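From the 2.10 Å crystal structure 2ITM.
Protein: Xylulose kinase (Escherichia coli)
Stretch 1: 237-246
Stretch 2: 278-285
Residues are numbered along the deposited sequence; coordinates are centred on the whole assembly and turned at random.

Stretch 1 237-246: GAVGVGMVDA
Stretch 2 278-285: CHALPQRW

Stretch 1 carries the last turn of a helix and the loop that follows it; stretch 2 is an irregular segment that folds back on itself through a tight turn. The helix enters from earlier in the chain, with phi/psi running from -45/-50 at Gly-237 to -63/-25 at Gly-240, and Val-241 follows at -97/-10. It closes in a Schellman motif: Gly-242 adopts a positive phi (96/17), Met-243 N donates to Ala-238 O at 2.8 Å, and Gly-242 N makes a weak bond to Val-239 O at 3.2 Å. A side chain at Gly-242 would be jammed against the carbonyl oxygen of Val-241, so these backbone angles by themselves call for glycine. Beyond it the chain extends through Met-243 (-86/110), turns at Val-244 (-149/-33) and extends again at Asp-245 (-125/160).

In stretch 2, Leu-281 to Arg-284 form a type II beta turn, with Pro-282 at -66/138, Gln-283 at 53/34, and Arg-284 N bonded to Leu-281 O at 3.3 Å. A second backbone bond, His-279 N to Arg-284 O at 2.8 Å, ties together the two arms leading into and out of the turn. Across the stretches the nearest CA atoms are those of Val-239 and Ala-280, 7.6 Å apart, and of Asp-245 and Arg-284, at 7.4 Å; between these pairs the two segments run in roughly the same direction. The contact buries 312 Å², both sides summed.

His-279 points toward stretch 1 with chi1 t (-159°) and chi2 near -3°. This conformation carries the imidazole to the loop after the helix, where His-279 NE2 donates to Met-243 O at 3.1 Å. The N-H...O angle of 179° is essentially linear, and the carbonyl oxygen lies at the ring edge, near its plane, as a good in-plane bond requires. The same ring also packs against the helix: His-279 CE1 is 3.7 Å from Val-239 CG2 and 4.1 Å from Ala-238 CB. Met-243 contributes its carbonyl here, while its own side chain, with chi1 and chi2 off the usual wells (-132° and 97°) and chi3 m (-52°), leads away.

Leu-281, in the m,t rotamer (-64°, 157°), fills the apolar part of the contact. Leu-281 CD1 lies 4.0 Å from Val-239 CG2 and 3.7 Å from Val-244 CG2, so one methyl touches both the helix and the loop beyond it. Val-239 is t (163°), whereas Val-244 sits between wells at 134°; although its CA-to-CB bond points away, its CG2 still reaches the leucine.

The polar end of the contact belongs to Arg-284. Chi1 and chi2 are both m (-77°, -55°), chi3 is 114° and chi4 93°, a bent path that leaves Arg-284 NE 2.8 Å from Gln-283 O, to which it donates. Asp-245 has its CA-to-CB bond directed away, but chi1 m (-73°) and chi2 -48° bring OD1 nearer, and Asp-245 OD1 forms a salt bridge with Arg-284 NH1 at a short 2.5 Å. Arg-284 NH1 also makes a weak hydrogen bond to Val-244 O at 3.5 Å, so the charged pairing is joined to the loop backbone.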

ATOM      1  N   GLY A 237      33.726 -11.271 -10.441  1.00 25.44           N
ATOM      2  CA  GLY A 237      33.525  -9.975  -9.840  1.00 30.18           C
ATOM      3  C   GLY A 237      34.311  -9.730  -8.573  1.00 26.03           C
ATOM      4  O   GLY A 237      34.970  -8.725  -8.443  1.00 24.27           O
ATOM      5  N   ALA A 238      34.233 -10.670  -7.644  1.00 23.80           N
ATOM      6  CA  ALA A 238      34.948 -10.566  -6.389  1.00 22.09           C
ATOM      7  C   ALA A 238      36.440 -10.487  -6.611  1.00 31.52           C
ATOM      8  O   ALA A 238      37.128  -9.761  -5.915  1.00 29.85           O
ATOM      9  CB  ALA A 238      34.619 -11.718  -5.491  1.00 12.23           C
ATOM     10  N   VAL A 239      36.936 -11.258  -7.567  1.00 33.51           N
ATOM     11  CA  VAL A 239      38.351 -11.243  -7.845  1.00 18.78           C
ATOM     12  C   VAL A 239      38.785  -9.878  -8.397  1.00 33.18           C
ATOM     13  O   VAL A 239      39.865  -9.387  -8.074  1.00 26.26           O
ATOM     14  CB  VAL A 239      38.727 -12.389  -8.831  1.00 24.32           C
ATOM     15  CG1 VAL A 239      40.080 -12.144  -9.439  1.00 23.17           C
ATOM     16  CG2 VAL A 239      38.723 -13.754  -8.102  1.00 17.60           C
ATOM     17  N   GLY A 240      37.964  -9.293  -9.251  1.00 29.76           N
ATOM     18  CA  GLY A 240      38.231  -7.981  -9.794  1.00 29.61           C
ATOM     19  C   GLY A 240      38.266  -6.902  -8.735  1.00 33.54           C
ATOM     20  O   GLY A 240      38.885  -5.898  -8.909  1.00 32.14           O
ATOM     21  N   VAL A 241      37.585  -7.145  -7.627  1.00 37.15           N
ATOM     22  CA  VAL A 241      37.397  -6.141  -6.596  1.00 28.85           C
ATOM     23  C   VAL A 241      38.435  -6.355  -5.515  1.00 32.94           C
ATOM     24  O   VAL A 241      38.643  -5.508  -4.669  1.00 33.56           O
ATOM     25  CB  VAL A 241      35.954  -6.207  -6.053  1.00 34.76           C
ATOM     26  CG1 VAL A 241      35.849  -5.735  -4.642  1.00 35.89           C
ATOM     27  CG2 VAL A 241      35.024  -5.438  -6.948  1.00 30.42           C
ATOM     28  N   GLY A 242      39.138  -7.472  -5.580  1.00 37.30           N
ATOM     29  CA  GLY A 242      40.274  -7.750  -4.752  1.00 23.39           C
ATOM     30  C   GLY A 242      39.871  -8.572  -3.566  1.00 40.68           C
ATOM     31  O   GLY A 242      40.571  -8.702  -2.580  1.00 34.01           O
ATOM     32  N   MET A 243      38.697  -9.163  -3.680  1.00 32.60           N
ATOM     33  CA  MET A 243      38.175  -9.998  -2.634  1.00 34.83           C
ATOM     34  C   MET A 243      38.665 -11.421  -2.763  1.00 35.16           C
ATOM     35  O   MET A 243      38.287 -12.136  -3.666  1.00 49.55           O
ATOM     36  CB  MET A 243      36.649  -9.923  -2.605  1.00 45.32           C
ATOM     37  CG  MET A 243      36.061  -9.699  -1.233  1.00 43.76           C
ATOM     38  SD  MET A 243      35.652  -8.020  -0.798  1.00 45.44           S
ATOM     39  CE  MET A 243      37.160  -7.196  -1.140  1.00 19.52           C
ATOM     40  N   VAL A 244      39.522 -11.824  -1.843  1.00 38.52           N
ATOM     41  CA  VAL A 244      40.592 -12.741  -2.159  1.00 30.58           C
ATOM     42  C   VAL A 244      40.981 -13.655  -0.995  1.00 25.48           C
ATOM     43  O   VAL A 244      41.362 -14.790  -1.208  1.00 29.03           O
ATOM     44  CB  VAL A 244      41.798 -11.985  -2.710  1.00 55.94           C
ATOM     45  CG1 VAL A 244      43.074 -12.450  -2.074  1.00 52.47           C
ATOM     46  CG2 VAL A 244      41.845 -12.065  -4.214  1.00 39.25           C
ATOM     47  N   ASP A 245      40.869 -13.163   0.229  1.00 24.31           N
ATOM     48  CA  ASP A 245      41.235 -13.951   1.398  1.00 34.46           C
ATOM     49  C   ASP A 245      40.122 -14.072   2.433  1.00 30.95           C
ATOM     50  O   ASP A 245      39.211 -13.265   2.474  1.00 30.52           O
ATOM     51  CB  ASP A 245      42.489 -13.388   2.057  1.00 28.26           C
ATOM     52  CG  ASP A 245      43.723 -13.673   1.263  1.00 53.67           C
ATOM     53  OD1 ASP A 245      43.938 -14.804   0.836  1.00 35.75           O
ATOM     54  OD2 ASP A 245      44.567 -12.799   1.035  1.00 32.31           O
ATOM     55  N   ALA A 246      40.231 -15.083   3.280  1.00 29.68           N
ATOM     56  CA  ALA A 246      39.263 -15.339   4.326  1.00 31.36           C
ATOM     57  C   ALA A 246      38.788 -14.088   5.050  1.00 37.67           C
ATOM     58  O   ALA A 246      39.584 -13.280   5.504  1.00 31.92           O
ATOM     59  CB  ALA A 246      39.797 -16.336   5.303  1.00 31.50           C
ATOM     60  N   CYS A 278      32.783 -22.916  -4.132  1.00 24.31           N
ATOM     61  CA  CYS A 278      34.187 -22.665  -4.359  1.00 20.22           C
ATOM     62  C   CYS A 278      34.398 -21.253  -4.895  1.00 21.43           C
ATOM     63  O   CYS A 278      33.560 -20.727  -5.597  1.00 25.60           O
ATOM     64  CB  CYS A 278      34.791 -23.718  -5.294  1.00 24.53           C
ATOM     65  SG  CYS A 278      34.708 -25.424  -4.738  1.00 29.91           S
ATOM     66  N   HIS A 279      35.516 -20.647  -4.533  1.00 27.62           N
ATOM     67  CA  HIS A 279      35.964 -19.401  -5.141  1.00 22.82           C
ATOM     68  C   HIS A 279      36.774 -19.681  -6.407  1.00 20.30           C
ATOM     69  O   HIS A 279      37.262 -20.773  -6.599  1.00 23.33           O
ATOM     70  CB  HIS A 279      36.787 -18.594  -4.131  1.00 22.31           C
ATOM     71  CG  HIS A 279      36.887 -17.133  -4.434  1.00 18.24           C
ATOM     72  ND1 HIS A 279      36.346 -16.562  -5.563  1.00 28.42           N
ATOM     73  CD2 HIS A 279      37.460 -16.124  -3.746  1.00 20.82           C
ATOM     74  CE1 HIS A 279      36.586 -15.267  -5.559  1.00 26.37           C
ATOM     75  NE2 HIS A 279      37.264 -14.976  -4.467  1.00 22.59           N
ATOM     76  N   ALA A 280      36.919 -18.671  -7.253  1.00 18.61           N
ATOM     77  CA  ALA A 280      37.626 -18.814  -8.515  1.00 19.16           C
ATOM     78  C   ALA A 280      39.147 -18.794  -8.354  1.00 25.32           C
ATOM     79  O   ALA A 280      39.882 -18.616  -9.307  1.00 23.91           O
ATOM     80  CB  ALA A 280      37.181 -17.754  -9.499  1.00 25.49           C
ATOM     81  N   LEU A 281      39.585 -18.939  -7.110  1.00 21.80           N
ATOM     82  CA  LEU A 281      41.002 -19.104  -6.848  1.00 23.79           C
ATOM     83  C   LEU A 281      41.283 -20.382  -6.090  1.00 20.16           C
ATOM     84  O   LEU A 281      40.412 -20.937  -5.449  1.00 20.03           O
ATOM     85  CB  LEU A 281      41.551 -17.895  -6.094  1.00 21.74           C
ATOM     86  CG  LEU A 281      41.517 -16.549  -6.804  1.00 17.20           C
ATOM     87  CD1 LEU A 281      41.548 -15.418  -5.827  1.00 23.66           C
ATOM     88  CD2 LEU A 281      42.627 -16.429  -7.835  1.00 20.23           C
ATOM     89  N   PRO A 282      42.524 -20.832  -6.167  1.00 28.67           N
ATOM     90  CA  PRO A 282      42.912 -22.093  -5.556  1.00 24.87           C
ATOM     91  C   PRO A 282      42.822 -22.021  -4.044  1.00 26.32           C
ATOM     92  O   PRO A 282      43.168 -21.017  -3.457  1.00 24.83           O
ATOM     93  CB  PRO A 282      44.352 -22.259  -6.016  1.00 33.94           C
ATOM     94  CG  PRO A 282      44.417 -21.479  -7.281  1.00 26.33           C
ATOM     95  CD  PRO A 282      43.583 -20.302  -7.033  1.00 35.05           C
ATOM     96  N   GLN A 283      42.302 -23.083  -3.451  1.00 28.06           N
ATOM     97  CA  GLN A 283      42.118 -23.184  -2.019  1.00 26.63           C
ATOM     98  C   GLN A 283      41.332 -22.007  -1.431  1.00 30.44           C
ATOM     99  O   GLN A 283      41.585 -21.581  -0.320  1.00 29.75           O
ATOM    100  CB  GLN A 283      43.452 -23.357  -1.313  1.00 36.83           C
ATOM    101  CG  GLN A 283      44.094 -24.705  -1.510  1.00 35.27           C
ATOM    102  CD  GLN A 283      43.290 -25.838  -0.921  1.00 60.75           C
ATOM    103  OE1 GLN A 283      43.275 -26.024   0.285  1.00 58.24           O
ATOM    104  NE2 GLN A 283      42.630 -26.601  -1.770  1.00 43.07           N
ATOM    105  N   ARG A 284      40.381 -21.496  -2.199  1.00 32.30           N
ATOM    106  CA  ARG A 284      39.502 -20.460  -1.717  1.00 20.69           C
ATOM    107  C   ARG A 284      38.042 -20.825  -1.885  1.00 32.02           C
ATOM    108  O   ARG A 284      37.658 -21.439  -2.866  1.00 26.99           O
ATOM    109  CB  ARG A 284      39.784 -19.145  -2.425  1.00 30.29           C
ATOM    110  CG  ARG A 284      41.005 -18.410  -1.952  1.00 27.86           C
ATOM    111  CD  ARG A 284      41.026 -18.126  -0.479  1.00 56.87           C
ATOM    112  NE  ARG A 284      42.100 -18.866   0.147  1.00 69.72           N
ATOM    113  CZ  ARG A 284      43.304 -18.389   0.348  1.00 48.31           C
ATOM    114  NH1 ARG A 284      43.584 -17.160  -0.003  1.00 49.14           N
ATOM    115  NH2 ARG A 284      44.225 -19.142   0.904  1.00 40.31           N
ATOM    116  N   TRP A 285      37.241 -20.399  -0.918  1.00 29.60           N
ATOM    117  CA  TRP A 285      35.823 -20.706  -0.838  1.00 24.29           C
ATOM    118  C   TRP A 285      35.076 -19.439  -0.415  1.00 23.08           C
ATOM    119  O   TRP A 285      35.663 -18.538   0.146  1.00 29.55           O
ATOM    120  CB  TRP A 285      35.593 -21.775   0.224  1.00 36.74           C
ATOM    121  CG  TRP A 285      35.827 -23.158  -0.204  1.00 17.29           C
ATOM    122  CD1 TRP A 285      34.949 -23.966  -0.814  1.00 24.62           C
ATOM    123  CD2 TRP A 285      37.014 -23.916  -0.024  1.00 26.05           C
ATOM    124  NE1 TRP A 285      35.510 -25.195  -1.043  1.00 34.91           N
ATOM    125  CE2 TRP A 285      36.788 -25.183  -0.565  1.00 34.58           C
ATOM    126  CE3 TRP A 285      38.258 -23.648   0.539  1.00 21.64           C
ATOM    127  CZ2 TRP A 285      37.746 -26.171  -0.559  1.00 31.81           C
ATOM    128  CZ3 TRP A 285      39.201 -24.625   0.546  1.00 42.00           C
ATOM    129  CH2 TRP A 285      38.946 -25.875   0.004  1.00 40.89           C
TER